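Local coordinates for DynE8 (Micromonospora chersina, PDB 4AMM), which is an iterative polyketide synthase of enediyne biosynthesis, here its acyltransferase domain, which probably loads acyl units for chain building, at residues A[104-112]-A[138-148]; A[174-182]-A[194-202]. All blocks are in the same frame, centred on the assembly; numbering follows the deposited sequence.

How the interactions relate
Interaction 1 closes the surface loop that runs from 104-112 back to the start of helix 144-165; interaction 2 packs the probable nucleophile elbow, 174-178, and the helix behind it on helix 191-206. They follow one another along the chain, their centres are about 15 Å apart, and they meet at Gln148. Its OE1 lies 2.9 Å from NH1 of Arg201, probably a hydrogen bond, and 3.6 Å from CD1 of Leu177. Nearby, Thr144 CG2 packs 3.5 Å from the carbonyl oxygen of Gly202. Gln148 thus connects the glutamine-threonine pair of interaction 1 with the arginine that reaches Ser176, the probable nucleophile, in interaction 2.

Interaction 1 (A[104-112]-A[138-148]); sequences PGQAAPVHA and PAEPVDTAVAQ
Pro138 lies under the imidazole of His111, its CB over one ring face and 3.4 Å from CE1, with the two side chains pointing the same way. One residue on, the backbone N of Ala139 donates to His111 O at 2.8 Å, the one backbone bond that joins the two segments. The methyl of Ala139 rests against the backbone of Val110, with CB 3.4 Å from Val110 O, and it also faces the Pro109 ring.

Val142 then packs between the two arms of the loop. Its CG1 presses against the amide of Gln106, 3.3 Å from CD, while CG2 lies against Ala107 O, 3.5 Å away, and reaches the Pro109 ring. Gln106 belongs to the Phe-Pro-Gly-Gln run at the end of strand 99-103, a sequence familiar from acyltransferases of this fold, and the loop returns from there to helix 144-165. Water 1 sits at the same place, donating to Val142 O at 2.8 Å and only weakly to Gln106 OE1.

Asp143 is the N-cap of the helix, though its side-chain bond to Ala145 N is weak. Behind it Thr144 OG1 accepts two amide N-H groups. Gln106, extended with CG anti to the backbone N (chi1 174°), reaches across so that NE2 lies 2.6 Å from Thr144 OG1, a nearly straight bond (169°) in the amide plane that helps orient this amide. Gln148 NE2 supplies the other at 2.9 Å to the same OG1, again in its own amide plane, and with OE1 bonded to Arg201 the Gln148 amide is held at both ends. Ala147 CB and Gln148 CG pack beside Gln106 NE2.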
loop_
_atom_site.group_PDB
_atom_site.type_symbol
_atom_site.label_atom_id
_atom_site.label_comp_id
_atom_site.label_asym_id
_atom_site.label_seq_id
_atom_site.Cartn_x
_atom_site.Cartn_y
_atom_site.Cartn_z
ATOM N N PRO A 104 -2.501 -2.642 -3.023
ATOM C CA PRO A 104 -3.839 -2.337 -2.488
ATOM C C PRO A 104 -4.935 -3.062 -3.195
ATOM O O PRO A 104 -4.860 -3.532 -4.363
ATOM C CB PRO A 104 -3.947 -0.841 -2.758
ATOM C CG PRO A 104 -3.177 -0.653 -4.037
ATOM C CD PRO A 104 -1.931 -1.582 -3.851
ATOM N N GLY A 105 -6.073 -3.061 -2.483
ATOM C CA GLY A 105 -7.350 -3.484 -3.144
ATOM C C GLY A 105 -8.227 -2.271 -3.371
ATOM O O GLY A 105 -7.763 -1.090 -3.417
ATOM N N GLN A 106 -9.516 -2.593 -3.505
ATOM C CA GLN A 106 -10.479 -1.516 -3.720
ATOM C C GLN A 106 -10.694 -0.607 -2.490
ATOM O O GLN A 106 -10.604 -1.066 -1.362
ATOM C CB GLN A 106 -11.717 -2.198 -4.368
ATOM C CG GLN A 106 -12.903 -1.381 -4.582
ATOM C CD GLN A 106 -14.057 -2.262 -5.036
ATOM O OE1 GLN A 106 -15.060 -2.416 -4.342
ATOM N NE2 GLN A 106 -13.900 -2.855 -6.155
ATOM N N ALA A 107 -10.925 0.702 -2.702
ATOM C CA ALA A 107 -11.242 1.679 -1.649
ATOM C C ALA A 107 -12.455 1.215 -0.848
ATOM O O ALA A 107 -13.318 0.516 -1.367
ATOM C CB ALA A 107 -11.540 3.035 -2.295
ATOM N N ALA A 108 -12.484 1.597 0.427
ATOM C CA ALA A 108 -13.536 1.219 1.342
ATOM C C ALA A 108 -14.255 2.466 1.923
ATOM O O ALA A 108 -14.064 2.783 3.099
ATOM C CB ALA A 108 -12.923 0.385 2.501
ATOM N N PRO A 109 -15.043 3.190 1.090
ATOM C CA PRO A 109 -15.579 4.473 1.588
ATOM C C PRO A 109 -16.622 4.284 2.673
ATOM O O PRO A 109 -17.291 3.294 2.737
ATOM C CB PRO A 109 -16.260 5.080 0.336
ATOM C CG PRO A 109 -16.563 3.803 -0.557
ATOM C CD PRO A 109 -15.329 3.026 -0.348
ATOM N N VAL A 110 -16.699 5.259 3.555
ATOM C CA VAL A 110 -17.665 5.291 4.624
ATOM C C VAL A 110 -18.990 5.767 4.030
ATOM O O VAL A 110 -19.016 6.638 3.123
ATOM C CB VAL A 110 -17.116 6.259 5.711
ATOM C CG1 VAL A 110 -18.216 6.771 6.629
ATOM C CG2 VAL A 110 -15.957 5.583 6.440
ATOM N N HIS A 111 -20.088 5.184 4.503
ATOM C CA HIS A 111 -21.430 5.450 3.952
ATOM C C HIS A 111 -21.876 6.922 4.077
ATOM O O HIS A 111 -22.225 7.572 3.085
ATOM C CB HIS A 111 -22.463 4.478 4.553
ATOM C CG HIS A 111 -23.876 4.704 4.106
ATOM N ND1 HIS A 111 -24.314 4.435 2.821
ATOM C CD2 HIS A 111 -24.964 5.146 4.789
ATOM C CE1 HIS A 111 -25.607 4.710 2.732
ATOM N NE2 HIS A 111 -26.026 5.142 3.912
ATOM N N ALA A 112 -21.848 7.445 5.281
ATOM C CA ALA A 112 -22.229 8.866 5.461
ATOM C C ALA A 112 -21.154 9.504 6.327
ATOM O O ALA A 112 -21.349 9.639 7.539
ATOM C CB ALA A 112 -23.633 8.986 6.123
ATOM N N PRO A 138 -25.586 10.002 0.684
ATOM C CA PRO A 138 -24.501 9.039 1.021
ATOM C C PRO A 138 -23.378 8.967 -0.015
ATOM O O PRO A 138 -23.575 9.386 -1.154
ATOM C CB PRO A 138 -25.221 7.686 1.064
ATOM C CG PRO A 138 -26.671 8.004 1.275
ATOM C CD PRO A 138 -26.901 9.334 0.588
ATOM N N ALA A 139 -22.216 8.421 0.367
ATOM C CA ALA A 139 -21.199 8.070 -0.626
ATOM C C ALA A 139 -21.755 6.947 -1.520
ATOM O O ALA A 139 -22.586 6.117 -1.071
ATOM C CB ALA A 139 -19.877 7.641 0.038
ATOM N N GLU A 140 -21.314 6.942 -2.775
ATOM C CA GLU A 140 -21.691 5.871 -3.690
ATOM C C GLU A 140 -20.710 4.757 -3.481
ATOM O O GLU A 140 -19.522 5.024 -3.293
ATOM C CB GLU A 140 -21.630 6.305 -5.158
ATOM C CG GLU A 140 -22.993 6.692 -5.723
ATOM C CD GLU A 140 -23.015 6.650 -7.239
ATOM O OE1 GLU A 140 -22.501 5.655 -7.823
ATOM O OE2 GLU A 140 -23.548 7.609 -7.851
ATOM N N PRO A 141 -21.196 3.504 -3.492
ATOM C CA PRO A 141 -20.226 2.395 -3.463
ATOM C C PRO A 141 -19.256 2.456 -4.647
ATOM O O PRO A 141 -19.584 3.046 -5.694
ATOM C CB PRO A 141 -21.112 1.156 -3.622
ATOM C CG PRO A 141 -22.425 1.530 -3.159
ATOM C CD PRO A 141 -22.571 2.998 -3.612
ATOM N N VAL A 142 -18.093 1.810 -4.508
ATOM C CA VAL A 142 -17.202 1.592 -5.664
ATOM C C VAL A 142 -17.983 0.720 -6.741
ATOM O O VAL A 142 -18.667 -0.220 -6.362
ATOM C CB VAL A 142 -15.918 0.871 -5.155
ATOM C CG1 VAL A 142 -15.025 0.564 -6.343
ATOM C CG2 VAL A 142 -15.132 1.754 -4.096
ATOM N N ASP A 143 -17.916 1.033 -8.044
ATOM C CA ASP A 143 -18.517 0.100 -9.073
ATOM C C ASP A 143 -17.428 -0.956 -9.339
ATOM O O ASP A 143 -16.449 -0.716 -10.102
ATOM C CB ASP A 143 -18.845 0.806 -10.382
ATOM C CG ASP A 143 -19.291 -0.154 -11.497
ATOM O OD1 ASP A 143 -19.103 -1.387 -11.425
ATOM O OD2 ASP A 143 -19.874 0.341 -12.494
ATOM N N THR A 144 -17.594 -2.108 -8.686
ATOM C CA THR A 144 -16.483 -3.041 -8.566
ATOM C C THR A 144 -16.071 -3.619 -9.935
ATOM O O THR A 144 -14.887 -3.953 -10.156
ATOM C CB THR A 144 -16.788 -4.123 -7.479
ATOM O OG1 THR A 144 -15.543 -4.688 -7.005
ATOM C CG2 THR A 144 -17.559 -5.289 -7.996
ATOM N N ALA A 145 -16.981 -3.751 -10.917
ATOM C CA ALA A 145 -16.614 -4.349 -12.232
ATOM C C ALA A 145 -15.635 -3.409 -12.969
ATOM O O ALA A 145 -14.874 -3.854 -13.757
ATOM C CB ALA A 145 -17.867 -4.585 -13.069
ATOM N N VAL A 146 -15.730 -2.115 -12.687
ATOM C CA VAL A 146 -14.875 -1.098 -13.326
ATOM C C VAL A 146 -13.637 -0.924 -12.426
ATOM O O VAL A 146 -12.519 -0.888 -12.958
ATOM C CB VAL A 146 -15.610 0.279 -13.461
ATOM C CG1 VAL A 146 -14.644 1.382 -13.881
ATOM C CG2 VAL A 146 -16.778 0.161 -14.491
ATOM N N ALA A 147 -13.789 -0.892 -11.108
ATOM C CA ALA A 147 -12.672 -0.549 -10.221
ATOM C C ALA A 147 -11.630 -1.629 -10.177
ATOM O O ALA A 147 -10.417 -1.257 -10.101
ATOM C CB ALA A 147 -13.195 -0.285 -8.842
ATOM N N GLN A 148 -11.994 -2.895 -10.169
ATOM C CA GLN A 148 -10.977 -3.933 -9.975
ATOM C C GLN A 148 -9.946 -3.912 -11.092
ATOM O O GLN A 148 -8.723 -3.837 -10.755
ATOM C CB GLN A 148 -11.609 -5.304 -9.753
ATOM C CG GLN A 148 -12.406 -5.372 -8.414
ATOM C CD GLN A 148 -12.681 -6.772 -7.992
ATOM O OE1 GLN A 148 -11.958 -7.695 -8.283
ATOM N NE2 GLN A 148 -13.831 -6.970 -7.291
HETATM O O HOH W 1 -18.464 -1.829 -4.092
#

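Interaction 2 (A[174-182]-A[194-202]); sequences GHSLGELAA and TLALARARG
Leu180 is the knob here: its side chain drops into a hole on helix 191-206 framed by Thr194, Leu197, Ala198 and Arg201. CD2 points at Leu197, 3.9 Å from its CD2, the two leucines crossing at about a right angle. The same methyl also reaches Ala198, whose CB meets Leu177 CD1 as well, at 4.4 Å. On the Thr194 side Leu180 CB touches CG2 at 4.2 Å. The two helix segments run nearly antiparallel (167°), with axes 10.2 Å apart at their closest.

The helix carrying Leu180 follows a tight strand-to-helix turn, Gly174-His175-Ser176-Leu177-Gly178, which fits the Gly-X-Ser-X-Gly nucleophile elbow of the patatin-like fold. Ser176 has the strained backbone expected of such a turn (phi 55°), and its OG is hydrogen-bonded to His278 NE2, consistent with a serine-histidine pair.

Farther out, Arg201 leaves its helix extended as far as NE, passing Leu180 CD1 on the way, and there a turn about the last bond (chi4 -86°) swings the guanidinium round. Leu177 CA lies over one face of the guanidinium, 3.6 Å above the plane and offset toward the rim. At the edge, NH2 donates to Ser176 OG at 3.2 Å, close to the guanidinium plane, and water 2 bridges that OG to NH1, 2.8 Å from the nitrogen. NH1 also bonds Gln148. The corresponding arginine of malonyl-using relatives pairs with the substrate carboxylate, and this placement beside the serine is consistent with that. At the other end of the contact, water 3 donates to both Leu180 O and Thr194 OG1, which is also bonded to Asp190 O.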
loop_
_atom_site.group_PDB
_atom_site.type_symbol
_atom_site.label_atom_id
_atom_site.label_comp_id
_atom_site.label_asym_id
_atom_site.label_seq_id
_atom_site.Cartn_x
_atom_site.Cartn_y
_atom_site.Cartn_z
ATOM N N GLY A 174 -0.606 -8.484 -0.751
ATOM C CA GLY A 174 -1.718 -7.774 -1.413
ATOM C C GLY A 174 -2.989 -7.947 -0.603
ATOM O O GLY A 174 -3.275 -9.037 -0.108
ATOM N N HIS A 175 -3.732 -6.838 -0.457
ATOM C CA HIS A 175 -5.032 -6.825 0.285
ATOM C C HIS A 175 -6.159 -7.169 -0.667
ATOM O O HIS A 175 -6.490 -6.406 -1.555
ATOM C CB HIS A 175 -5.204 -5.401 0.827
ATOM C CG HIS A 175 -6.191 -5.275 1.959
ATOM N ND1 HIS A 175 -7.571 -5.322 1.731
ATOM C CD2 HIS A 175 -6.014 -5.004 3.286
ATOM C CE1 HIS A 175 -8.171 -5.105 2.896
ATOM N NE2 HIS A 175 -7.266 -4.925 3.850
ATOM N N SER A 176 -6.759 -8.349 -0.428
ATOM C CA SER A 176 -7.935 -8.782 -1.250
ATOM C C SER A 176 -7.510 -8.729 -2.742
ATOM O O SER A 176 -6.616 -9.541 -3.159
ATOM C CB SER A 176 -9.166 -7.960 -0.915
ATOM O OG SER A 176 -10.226 -8.613 -1.659
ATOM N N LEU A 177 -8.112 -7.915 -3.577
ATOM C CA LEU A 177 -7.743 -7.754 -4.961
ATOM C C LEU A 177 -6.227 -7.660 -5.170
ATOM O O LEU A 177 -5.681 -8.157 -6.178
ATOM C CB LEU A 177 -8.421 -6.476 -5.532
ATOM C CG LEU A 177 -8.026 -6.068 -6.944
ATOM C CD1 LEU A 177 -8.438 -7.146 -7.987
ATOM C CD2 LEU A 177 -8.639 -4.724 -7.232
ATOM N N GLY A 178 -5.567 -6.913 -4.279
ATOM C CA GLY A 178 -4.101 -6.729 -4.457
ATOM C C GLY A 178 -3.316 -8.023 -4.432
ATOM O O GLY A 178 -2.170 -7.976 -4.934
ATOM N N GLU A 179 -3.832 -9.099 -3.885
ATOM C CA GLU A 179 -3.057 -10.363 -3.934
ATOM C C GLU A 179 -2.828 -10.727 -5.388
ATOM O O GLU A 179 -1.824 -11.369 -5.686
ATOM C CB GLU A 179 -3.812 -11.432 -3.201
ATOM C CG GLU A 179 -2.925 -12.715 -2.976
ATOM C CD GLU A 179 -3.035 -13.257 -1.580
ATOM O OE1 GLU A 179 -3.161 -12.497 -0.596
ATOM O OE2 GLU A 179 -2.911 -14.515 -1.384
ATOM N N LEU A 180 -3.710 -10.433 -6.304
ATOM C CA LEU A 180 -3.479 -10.670 -7.761
ATOM C C LEU A 180 -2.251 -9.937 -8.271
ATOM O O LEU A 180 -1.400 -10.551 -8.973
ATOM C CB LEU A 180 -4.656 -10.285 -8.664
ATOM C CG LEU A 180 -5.806 -11.271 -8.663
ATOM C CD1 LEU A 180 -6.503 -11.404 -7.282
ATOM C CD2 LEU A 180 -6.808 -10.780 -9.719
ATOM N N ALA A 181 -2.057 -8.696 -7.874
ATOM C CA ALA A 181 -0.905 -7.910 -8.316
ATOM C C ALA A 181 0.319 -8.460 -7.592
ATOM O O ALA A 181 1.423 -8.515 -8.250
ATOM C CB ALA A 181 -1.110 -6.451 -7.982
ATOM N N ALA A 182 0.253 -8.837 -6.320
ATOM C CA ALA A 182 1.401 -9.397 -5.619
ATOM C C ALA A 182 1.861 -10.674 -6.342
ATOM O O ALA A 182 3.108 -10.874 -6.490
ATOM C CB ALA A 182 1.105 -9.646 -4.138
ATOM N N THR A 194 -3.103 -11.198 -15.608
ATOM C CA THR A 194 -3.534 -10.628 -14.324
ATOM C C THR A 194 -4.618 -9.595 -14.522
ATOM O O THR A 194 -5.593 -9.599 -13.764
ATOM C CB THR A 194 -2.317 -10.062 -13.635
ATOM O OG1 THR A 194 -1.367 -11.111 -13.400
ATOM C CG2 THR A 194 -2.688 -9.495 -12.251
ATOM N N LEU A 195 -4.467 -8.703 -15.486
ATOM C CA LEU A 195 -5.514 -7.733 -15.771
ATOM C C LEU A 195 -6.755 -8.430 -16.268
ATOM O O LEU A 195 -7.855 -8.021 -15.820
ATOM C CB LEU A 195 -4.958 -6.703 -16.781
ATOM C CG LEU A 195 -5.953 -5.660 -17.145
ATOM C CD1 LEU A 195 -6.339 -4.748 -15.961
ATOM C CD2 LEU A 195 -5.471 -4.780 -18.318
ATOM N N ALA A 196 -6.662 -9.444 -17.135
ATOM C CA ALA A 196 -7.802 -10.140 -17.594
ATOM C C ALA A 196 -8.531 -10.824 -16.412
ATOM O O ALA A 196 -9.775 -10.783 -16.336
ATOM C CB ALA A 196 -7.391 -11.136 -18.708
ATOM N N LEU A 197 -7.791 -11.408 -15.489
ATOM C CA LEU A 197 -8.397 -12.049 -14.343
ATOM C C LEU A 197 -9.061 -10.997 -13.452
ATOM O O LEU A 197 -10.141 -11.267 -12.907
ATOM C CB LEU A 197 -7.367 -12.845 -13.548
ATOM C CG LEU A 197 -7.850 -13.558 -12.313
ATOM C CD1 LEU A 197 -8.928 -14.586 -12.669
ATOM C CD2 LEU A 197 -6.661 -14.187 -11.640
ATOM N N ALA A 198 -8.443 -9.862 -13.290
ATOM C CA ALA A 198 -9.103 -8.755 -12.527
ATOM C C ALA A 198 -10.436 -8.336 -13.134
ATOM O O ALA A 198 -11.337 -8.059 -12.406
ATOM C CB ALA A 198 -8.171 -7.561 -12.382
ATOM N N ARG A 199 -10.546 -8.278 -14.457
ATOM C CA ARG A 199 -11.809 -7.881 -15.121
ATOM C C ARG A 199 -12.798 -9.005 -14.780
ATOM O O ARG A 199 -13.933 -8.696 -14.434
ATOM C CB ARG A 199 -11.587 -7.855 -16.636
ATOM C CG ARG A 199 -10.768 -6.788 -17.153
ATOM C CD ARG A 199 -10.875 -6.728 -18.751
ATOM N NE ARG A 199 -9.949 -5.696 -19.186
ATOM C CZ ARG A 199 -10.128 -4.399 -18.947
ATOM N NH1 ARG A 199 -11.244 -3.979 -18.326
ATOM N NH2 ARG A 199 -9.201 -3.522 -19.352
ATOM N N ALA A 200 -12.426 -10.261 -14.851
ATOM C CA ALA A 200 -13.398 -11.321 -14.591
ATOM C C ALA A 200 -13.853 -11.279 -13.120
ATOM O O ALA A 200 -15.041 -11.546 -12.806
ATOM C CB ALA A 200 -12.767 -12.700 -14.972
ATOM N N ARG A 201 -12.931 -11.004 -12.232
ATOM C CA ARG A 201 -13.182 -11.027 -10.794
ATOM C C ARG A 201 -14.112 -9.868 -10.480
ATOM O O ARG A 201 -15.089 -10.043 -9.730
ATOM C CB ARG A 201 -11.867 -10.856 -10.036
ATOM C CG ARG A 201 -11.963 -10.965 -8.498
ATOM C CD ARG A 201 -10.553 -10.808 -7.923
ATOM N NE ARG A 201 -10.468 -11.104 -6.477
ATOM C CZ ARG A 201 -10.721 -10.202 -5.529
ATOM N NH1 ARG A 201 -11.192 -8.990 -5.815
ATOM N NH2 ARG A 201 -10.504 -10.535 -4.260
ATOM N N GLY A 202 -13.889 -8.689 -11.031
ATOM C CA GLY A 202 -14.788 -7.578 -10.771
ATOM C C GLY A 202 -16.145 -7.815 -11.366
ATOM O O GLY A 202 -17.178 -7.510 -10.702
HETATM O O HOH W 2 -11.751 -7.215 -3.701
HETATM O O HOH W 3 -2.287 -12.692 -10.922
#